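Local coordinates for hypothetical protein HI0074 (Haemophilus influenzae, PDB 1JOG) that probably acts as the RNase toxin HepT of a type VII toxin-antitoxin system, neutralized by its partner MntA, with which it binds nucleotides, at residues A[50-55]-A[103-109]; A[11-15]-A[132-136]; A[43-47]-A[118-122]. All coordinates share one frame; numbering follows the deposited sequence.

Contact 1: residues A[50-55]-A[103-109]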
loop_
_atom_site.group_PDB
_atom_site.type_symbol
_atom_site.label_atom_id
_atom_site.label_comp_id
_atom_site.label_asym_id
_atom_site.label_seq_id
_atom_site.Cartn_x
_atom_site.Cartn_y
_atom_site.Cartn_z
ATOM N N PHE A 50 -8.301 0.702 0.304
ATOM C CA PHE A 50 -8.889 -0.138 1.342
ATOM C C PHE A 50 -7.970 -0.158 2.609
ATOM O O PHE A 50 -8.419 -0.092 3.747
ATOM C CB PHE A 50 -9.102 -1.543 0.802
ATOM C CG PHE A 50 -9.082 -2.584 1.849
ATOM C CD1 PHE A 50 -7.940 -3.344 2.059
ATOM C CD2 PHE A 50 -10.134 -2.705 2.733
ATOM C CE1 PHE A 50 -7.803 -4.241 3.171
ATOM C CE2 PHE A 50 -10.023 -3.579 3.839
ATOM C CZ PHE A 50 -8.854 -4.341 4.051
ATOM N N GLU A 51 -6.670 -0.191 2.361
ATOM C CA GLU A 51 -5.702 -0.208 3.407
ATOM C C GLU A 51 -5.824 1.121 4.185
ATOM O O GLU A 51 -5.760 1.099 5.412
ATOM C CB GLU A 51 -4.289 -0.391 2.823
ATOM C CG GLU A 51 -4.075 -1.706 2.062
ATOM C CD GLU A 51 -2.704 -1.699 1.383
ATOM O OE1 GLU A 51 -2.450 -2.490 0.469
ATOM O OE2 GLU A 51 -1.871 -0.876 1.777
ATOM N N PHE A 52 -6.007 2.265 3.505
ATOM C CA PHE A 52 -6.138 3.524 4.249
ATOM C C PHE A 52 -7.301 3.516 5.206
ATOM O O PHE A 52 -7.117 3.851 6.374
ATOM C CB PHE A 52 -6.296 4.739 3.340
ATOM C CG PHE A 52 -5.130 4.977 2.392
ATOM C CD1 PHE A 52 -5.401 5.459 1.056
ATOM C CD2 PHE A 52 -3.806 4.741 2.768
ATOM C CE1 PHE A 52 -4.359 5.701 0.095
ATOM C CE2 PHE A 52 -2.704 4.952 1.848
ATOM C CZ PHE A 52 -2.990 5.446 0.484
ATOM N N VAL A 53 -8.498 3.149 4.749
ATOM C CA VAL A 53 -9.663 3.137 5.679
ATOM C C VAL A 53 -9.522 2.157 6.870
ATOM O O VAL A 53 -9.819 2.470 8.002
ATOM C CB VAL A 53 -10.922 2.858 4.892
ATOM C CG1 VAL A 53 -12.160 2.849 5.800
ATOM C CG2 VAL A 53 -11.017 3.900 3.826
ATOM N N TYR A 54 -9.008 0.982 6.586
ATOM C CA TYR A 54 -8.745 -0.012 7.593
ATOM C C TYR A 54 -7.857 0.575 8.720
ATOM O O TYR A 54 -8.217 0.546 9.928
ATOM C CB TYR A 54 -8.016 -1.190 6.939
ATOM C CG TYR A 54 -7.431 -2.073 7.964
ATOM C CD1 TYR A 54 -8.265 -2.815 8.781
ATOM C CD2 TYR A 54 -6.078 -2.092 8.230
ATOM C CE1 TYR A 54 -7.795 -3.558 9.840
ATOM C CE2 TYR A 54 -5.599 -2.824 9.338
ATOM C CZ TYR A 54 -6.512 -3.564 10.129
ATOM O OH TYR A 54 -6.141 -4.406 11.167
ATOM N N GLU A 55 -6.661 1.004 8.326
ATOM C CA GLU A 55 -5.726 1.639 9.247
ATOM C C GLU A 55 -6.362 2.821 10.036
ATOM O O GLU A 55 -6.382 2.795 11.249
ATOM C CB GLU A 55 -4.525 2.175 8.515
ATOM C CG GLU A 55 -3.210 1.694 9.067
ATOM C CD GLU A 55 -2.748 0.484 8.294
ATOM O OE1 GLU A 55 -3.185 -0.629 8.647
ATOM O OE2 GLU A 55 -1.975 0.648 7.312
ATOM N N ARG A 103 -7.914 -7.478 8.966
ATOM C CA ARG A 103 -6.485 -7.451 9.157
ATOM C C ARG A 103 -5.786 -8.600 8.341
ATOM O O ARG A 103 -4.768 -8.367 7.711
ATOM C CB ARG A 103 -6.160 -7.574 10.653
ATOM C CG ARG A 103 -4.691 -7.461 10.820
ATOM C CD ARG A 103 -4.223 -7.382 12.251
ATOM N NE ARG A 103 -4.465 -8.624 12.928
ATOM C CZ ARG A 103 -3.929 -8.950 14.085
ATOM N NH1 ARG A 103 -3.102 -8.103 14.688
ATOM N NH2 ARG A 103 -4.253 -10.112 14.644
ATOM N N ASP A 104 -6.284 -9.851 8.416
ATOM C CA ASP A 104 -5.681 -10.938 7.617
ATOM C C ASP A 104 -5.665 -10.436 6.130
ATOM O O ASP A 104 -4.649 -10.470 5.450
ATOM C CB ASP A 104 -6.447 -12.260 7.754
ATOM C CG ASP A 104 -6.540 -12.811 9.237
ATOM O OD1 ASP A 104 -5.611 -12.685 10.116
ATOM O OD2 ASP A 104 -7.603 -13.433 9.501
HETATM N N MSE A 105 -6.746 -9.850 5.693
HETATM C CA MSE A 105 -6.809 -9.258 4.367
HETATM C C MSE A 105 -5.672 -8.192 4.305
HETATM O O MSE A 105 -4.766 -8.240 3.415
HETATM C CB MSE A 105 -8.176 -8.609 4.201
HETATM C CG MSE A 105 -8.695 -8.413 2.811
HETATM SE SE MSE A 105 -10.526 -7.813 2.942
HETATM C CE MSE A 105 -10.525 -6.180 1.853
ATOM N N ARG A 106 -5.674 -7.257 5.261
ATOM C CA ARG A 106 -4.623 -6.258 5.185
ATOM C C ARG A 106 -3.206 -6.791 5.111
ATOM O O ARG A 106 -2.423 -6.249 4.314
ATOM C CB ARG A 106 -4.647 -5.182 6.250
ATOM C CG ARG A 106 -3.580 -4.185 5.774
ATOM C CD ARG A 106 -3.464 -2.969 6.526
ATOM N NE ARG A 106 -2.462 -2.076 5.950
ATOM C CZ ARG A 106 -1.386 -2.505 5.302
ATOM N NH1 ARG A 106 -1.152 -3.807 5.100
ATOM N NH2 ARG A 106 -0.495 -1.624 4.924
ATOM N N ASN A 107 -2.897 -7.822 5.899
ATOM C CA ASN A 107 -1.566 -8.470 5.931
ATOM C C ASN A 107 -1.231 -9.282 4.690
ATOM O O ASN A 107 -0.185 -9.884 4.690
ATOM C CB ASN A 107 -1.420 -9.440 7.085
ATOM C CG ASN A 107 -1.561 -8.748 8.503
ATOM O OD1 ASN A 107 -1.111 -7.618 8.704
ATOM N ND2 ASN A 107 -2.160 -9.460 9.477
ATOM N N ILE A 108 -2.110 -9.371 3.672
ATOM C CA ILE A 108 -1.713 -10.079 2.448
ATOM C C ILE A 108 -1.735 -9.116 1.256
ATOM O O ILE A 108 -1.413 -9.498 0.131
ATOM C CB ILE A 108 -2.653 -11.304 2.131
ATOM C CG1 ILE A 108 -4.118 -10.868 2.001
ATOM C CG2 ILE A 108 -2.424 -12.308 3.186
ATOM C CD1 ILE A 108 -5.091 -11.967 1.940
ATOM N N THR A 109 -2.156 -7.868 1.486
ATOM C CA THR A 109 -2.173 -6.932 0.373
ATOM C C THR A 109 -0.766 -6.723 -0.186
ATOM O O THR A 109 -0.653 -6.281 -1.326
ATOM C CB THR A 109 -2.774 -5.587 0.739
ATOM O OG1 THR A 109 -1.941 -4.958 1.695
ATOM C CG2 THR A 109 -4.173 -5.774 1.285
HETATM O O HOH W 1 1.070 -1.372 2.180
#
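R106, the arginine of the RX(4)HXY motif and by similarity an active-site residue, forms a salt-bridge network with two glutamates one turn apart on helix 36-68. Its NE donates to E55 OE2 at 3.1 Å, bent to 142° and reaching the syn side of the carboxylate. E51 contributes differently: OE2 lies over a face of the guanidinium, 3.5 Å from NH2, so the attraction there is of charge alone. A water 3.0 Å from E51 OE2 donates to that oxygen and weakly accepts from R106 NH2. The extended R106 chain, leaving with CG anti to the backbone N (chi1 -171°), passes the Y54 ring on its way to the acids. E51 OE1 in turn is held by Q48 NE2 of the second subunit. T109 OG1 lies 2.8 Å from E51 OE1 and 3.0 Å from R106 O, in the type I turn R106-T109. F128 meets the F50 ring edge-to-face, and selenomethionine M105 makes a CH-pi contact with the same ring, its CE over the centre of one F50 face, 3.3 Å from the centroid.

Contact 2: residues A[11-15]-A[132-136]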
loop_
_atom_site.group_PDB
_atom_site.type_symbol
_atom_site.label_atom_id
_atom_site.label_comp_id
_atom_site.label_asym_id
_atom_site.label_seq_id
_atom_site.Cartn_x
_atom_site.Cartn_y
_atom_site.Cartn_z
ATOM N N LEU A 11 -10.864 10.079 8.038
ATOM C CA LEU A 11 -11.481 8.789 7.955
ATOM C C LEU A 11 -12.640 8.921 7.006
ATOM O O LEU A 11 -12.809 8.089 6.086
ATOM C CB LEU A 11 -11.980 8.322 9.301
ATOM C CG LEU A 11 -12.839 7.063 9.264
ATOM C CD1 LEU A 11 -12.151 5.982 8.447
ATOM C CD2 LEU A 11 -13.069 6.588 10.694
ATOM N N ASP A 12 -13.383 10.011 7.154
ATOM C CA ASP A 12 -14.595 10.224 6.339
ATOM C C ASP A 12 -14.261 10.386 4.851
ATOM O O ASP A 12 -14.920 9.805 3.951
ATOM C CB ASP A 12 -15.342 11.474 6.855
ATOM C CG ASP A 12 -16.832 11.499 6.456
ATOM O OD1 ASP A 12 -17.138 11.752 5.274
ATOM O OD2 ASP A 12 -17.702 11.258 7.326
ATOM N N ALA A 13 -13.216 11.152 4.577
ATOM C CA ALA A 13 -12.891 11.369 3.207
ATOM C C ALA A 13 -12.163 10.167 2.532
ATOM O O ALA A 13 -12.290 9.990 1.328
ATOM C CB ALA A 13 -12.113 12.720 3.064
ATOM N N ALA A 14 -11.456 9.342 3.311
ATOM C CA ALA A 14 -10.736 8.209 2.753
ATOM C C ALA A 14 -11.803 7.188 2.352
ATOM O O ALA A 14 -11.763 6.640 1.252
ATOM C CB ALA A 14 -9.753 7.618 3.776
ATOM N N PHE A 15 -12.746 6.970 3.262
ATOM C CA PHE A 15 -13.916 6.115 3.078
ATOM C C PHE A 15 -14.707 6.447 1.832
ATOM O O PHE A 15 -14.974 5.605 0.988
ATOM C CB PHE A 15 -14.884 6.284 4.226
ATOM C CG PHE A 15 -16.171 5.528 4.038
ATOM C CD1 PHE A 15 -17.300 6.161 3.597
ATOM C CD2 PHE A 15 -16.223 4.163 4.236
ATOM C CE1 PHE A 15 -18.529 5.431 3.324
ATOM C CE2 PHE A 15 -17.422 3.441 3.972
ATOM C CZ PHE A 15 -18.572 4.089 3.514
ATOM N N SER A 132 -17.189 -0.916 7.631
ATOM C CA SER A 132 -16.397 0.283 7.839
ATOM C C SER A 132 -17.364 1.450 7.938
ATOM O O SER A 132 -17.182 2.343 8.744
ATOM C CB SER A 132 -15.357 0.460 6.698
ATOM O OG SER A 132 -15.929 0.729 5.430
ATOM N N SER A 133 -18.378 1.471 7.079
ATOM C CA SER A 133 -19.384 2.527 7.179
ATOM C C SER A 133 -20.174 2.408 8.488
ATOM O O SER A 133 -20.672 3.396 8.963
ATOM C CB SER A 133 -20.396 2.392 6.094
ATOM O OG SER A 133 -21.383 3.397 6.131
ATOM N N PHE A 134 -20.342 1.222 9.073
ATOM C CA PHE A 134 -21.120 1.251 10.303
ATOM C C PHE A 134 -20.286 1.925 11.353
ATOM O O PHE A 134 -20.780 2.747 12.063
ATOM C CB PHE A 134 -21.529 -0.137 10.806
ATOM C CG PHE A 134 -22.905 -0.601 10.326
ATOM C CD1 PHE A 134 -23.056 -1.264 9.083
ATOM C CD2 PHE A 134 -24.038 -0.486 11.167
ATOM C CE1 PHE A 134 -24.295 -1.821 8.692
ATOM C CE2 PHE A 134 -25.290 -1.044 10.767
ATOM C CZ PHE A 134 -25.407 -1.713 9.530
ATOM N N LEU A 135 -19.016 1.555 11.435
ATOM C CA LEU A 135 -18.103 2.123 12.399
ATOM C C LEU A 135 -18.132 3.629 12.331
ATOM O O LEU A 135 -18.254 4.314 13.335
ATOM C CB LEU A 135 -16.683 1.666 12.087
ATOM C CG LEU A 135 -15.592 2.537 12.691
ATOM C CD1 LEU A 135 -15.606 2.238 14.285
ATOM C CD2 LEU A 135 -14.239 2.143 12.191
ATOM N N LEU A 136 -17.982 4.150 11.130
ATOM C CA LEU A 136 -17.977 5.586 10.934
ATOM C C LEU A 136 -19.281 6.174 11.440
ATOM O O LEU A 136 -19.304 7.317 11.836
ATOM C CB LEU A 136 -17.826 5.876 9.467
ATOM C CG LEU A 136 -17.129 7.080 8.898
ATOM C CD1 LEU A 136 -17.108 6.847 7.385
ATOM C CD2 LEU A 136 -17.843 8.369 9.242
#
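F15 turns its CG anti to the backbone N (chi1 175°), which carries the ring across to helix 125-140, where it meets S132, S133 and L136. On the facing helix, chi1 of S132 (67°) places OG between its own backbone N and carbonyl carbon, from where the oxygen lies in the plane of the F15 ring at its edge, 3.4 Å from CE2. This oxygen does not depend on the ring for a partner: S132 OG finds its main polar partner in the F128 carbonyl of its own helix, with the L129 carbonyl also near, leaving the aromatic edge as a neighbour in van der Waals contact. S133 comes to the outer end of the ring, its CB 3.6 Å from F15 CZ, and its OG makes a weak hydrogen bond to E137 OE1.

The two segments run nearly antiparallel, at 155° with axes 11.1 Å apart, and so pair the N-terminal helix 8-26 with the C-terminal helix 125-140 in the helical bundle of this substrate-binding fold. L136 fills most of the remaining interface with its branched tip. Its CD1 approaches the F15 ring obliquely, in an off-centre CH-pi contact 4.2 Å from the centroid, while CD2 goes the other way, to D12, whose OD2 is 3.5 Å distant. The D12 carboxylate thus flanks a methyl group at the partly exposed border of the pair. Further inside, L11 and L136 meet at their branch points, CG to CG at 4.3 Å. Behind them helix 36-68 closes the core, with M60 against L11 and M61 against L135, while L129 on helix 125-140 packs on F15.

Contact 3: residues A[43-47]-A[118-122]; sequences IAGAI and AMAVY
A118 O accepts the backbone N of Y122 at 3.0 Å, a bond within helix 115-123, and is met from helix 36-68 by the methyl CD1 of I47 at 3.2 Å. The same methyl lies 4.0 Å from A118 CB and 3.9 Å from V121 CG1, wedged between A118 and V121. I43, a turn earlier, splits its branches: CD1 runs out to the SE of selenomethionine M119, 3.3 Å away, while CG2 rests beside Y122 CB. M119 starts away from helix 36-68, but bends at chi2 and chi3 bring the selenium back. With CG anti to the backbone N (chi1 178°), the Y122 ring reaches A46 edge-on, with A46 CB in the ring plane 3.5 Å from Y122 CE1; I43 CG1 stands over one face. The contact packs helix 115-123 across helix 36-68 within the helical bundle, next to the subunit interface, the segments crossing at 50° with axes 9.9 Å apart. Helix 8-26 adds V22 and I25 against Y122, and Q48 of the second subunit packs on I47. No hydrogen bond or salt bridge joins the segments, so their association rests on apolar fit, with the A118 carbonyl already satisfied inside its own helix.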
loop_
_atom_site.group_PDB
_atom_site.type_symbol
_atom_site.label_atom_id
_atom_site.label_comp_id
_atom_site.label_asym_id
_atom_site.label_seq_id
_atom_site.Cartn_x
_atom_site.Cartn_y
_atom_site.Cartn_z
ATOM N N ILE A 43 -7.514 -1.345 -9.753
ATOM C CA ILE A 43 -7.783 -2.329 -8.711
ATOM C C ILE A 43 -6.671 -2.215 -7.700
ATOM O O ILE A 43 -6.911 -2.335 -6.509
ATOM C CB ILE A 43 -7.827 -3.775 -9.314
ATOM C CG1 ILE A 43 -9.194 -3.997 -9.971
ATOM C CG2 ILE A 43 -7.634 -4.840 -8.213
ATOM C CD1 ILE A 43 -9.347 -5.436 -10.423
ATOM N N ALA A 44 -5.435 -2.026 -8.176
ATOM C CA ALA A 44 -4.269 -1.813 -7.289
ATOM C C ALA A 44 -4.623 -0.615 -6.363
ATOM O O ALA A 44 -4.511 -0.693 -5.164
ATOM C CB ALA A 44 -3.063 -1.432 -8.100
ATOM N N GLY A 45 -5.116 0.470 -6.961
ATOM C CA GLY A 45 -5.454 1.683 -6.224
ATOM C C GLY A 45 -6.573 1.549 -5.216
ATOM O O GLY A 45 -6.478 2.123 -4.146
ATOM N N ALA A 46 -7.626 0.827 -5.592
ATOM C CA ALA A 46 -8.777 0.552 -4.717
ATOM C C ALA A 46 -8.263 -0.256 -3.517
ATOM O O ALA A 46 -8.706 -0.047 -2.435
ATOM C CB ALA A 46 -9.851 -0.242 -5.442
ATOM N N ILE A 47 -7.274 -1.139 -3.739
ATOM C CA ILE A 47 -6.739 -1.952 -2.662
ATOM C C ILE A 47 -5.924 -1.059 -1.667
ATOM O O ILE A 47 -5.968 -1.195 -0.425
ATOM C CB ILE A 47 -5.881 -3.120 -3.230
ATOM C CG1 ILE A 47 -6.830 -4.175 -3.830
ATOM C CG2 ILE A 47 -5.220 -3.968 -2.065
ATOM C CD1 ILE A 47 -6.135 -5.582 -4.200
ATOM N N ALA A 118 -4.904 -10.187 -5.952
ATOM C CA ALA A 118 -5.490 -8.877 -5.993
ATOM C C ALA A 118 -6.995 -8.857 -6.256
ATOM O O ALA A 118 -7.719 -7.949 -5.757
ATOM C CB ALA A 118 -4.756 -7.987 -7.054
HETATM N N MSE A 119 -7.476 -9.778 -7.104
HETATM C CA MSE A 119 -8.930 -9.845 -7.437
HETATM C C MSE A 119 -9.657 -10.358 -6.173
HETATM O O MSE A 119 -10.755 -9.924 -5.809
HETATM C CB MSE A 119 -9.203 -10.887 -8.559
HETATM C CG MSE A 119 -8.681 -10.510 -9.987
HETATM SE SE MSE A 119 -9.223 -8.765 -10.558
HETATM C CE MSE A 119 -11.116 -8.674 -10.265
ATOM N N ALA A 120 -9.019 -11.322 -5.524
ATOM C CA ALA A 120 -9.617 -11.932 -4.349
ATOM C C ALA A 120 -9.786 -10.866 -3.243
ATOM O O ALA A 120 -10.827 -10.803 -2.576
ATOM C CB ALA A 120 -8.751 -13.090 -3.881
ATOM N N VAL A 121 -8.798 -9.996 -3.073
ATOM C CA VAL A 121 -8.919 -8.996 -2.046
ATOM C C VAL A 121 -9.938 -7.942 -2.479
ATOM O O VAL A 121 -10.727 -7.431 -1.670
ATOM C CB VAL A 121 -7.525 -8.366 -1.739
ATOM C CG1 VAL A 121 -7.654 -7.047 -0.941
ATOM C CG2 VAL A 121 -6.697 -9.375 -0.975
ATOM N N TYR A 122 -9.984 -7.657 -3.764
ATOM C CA TYR A 122 -10.889 -6.590 -4.186
ATOM C C TYR A 122 -12.340 -7.007 -4.018
ATOM O O TYR A 122 -13.196 -6.237 -3.630
ATOM C CB TYR A 122 -10.570 -6.201 -5.613
ATOM C CG TYR A 122 -11.490 -5.131 -6.185
ATOM C CD1 TYR A 122 -11.225 -3.784 -5.962
ATOM C CD2 TYR A 122 -12.675 -5.473 -6.845
ATOM C CE1 TYR A 122 -12.155 -2.755 -6.360
ATOM C CE2 TYR A 122 -13.628 -4.468 -7.287
ATOM C CZ TYR A 122 -13.342 -3.104 -7.027
ATOM O OH TYR A 122 -14.188 -2.082 -7.456
#

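In the fold
Contacts 1 and 3 share helix 36-68, the long central helix, and lie 11 Å apart by their centres. They meet where M105 CE comes 3.7 Å from V121 O and T109 CG2 comes 3.9 Å from I47 CG2. Contact 1 holds R106 itself; the side chain of V121 in contact 3 is about 8 Å from that of H111, the other residue assigned to the active site by similarity. Both contacts also touch the second subunit. Contact 2 lies away from this site, but V53 bridges it to contact 1, its CG2 being 3.6 Å from F15 N. Contacts 2 and 3 do not touch, with nearest atoms about 8 Å apart. Along the chain, contact 2 encloses both others.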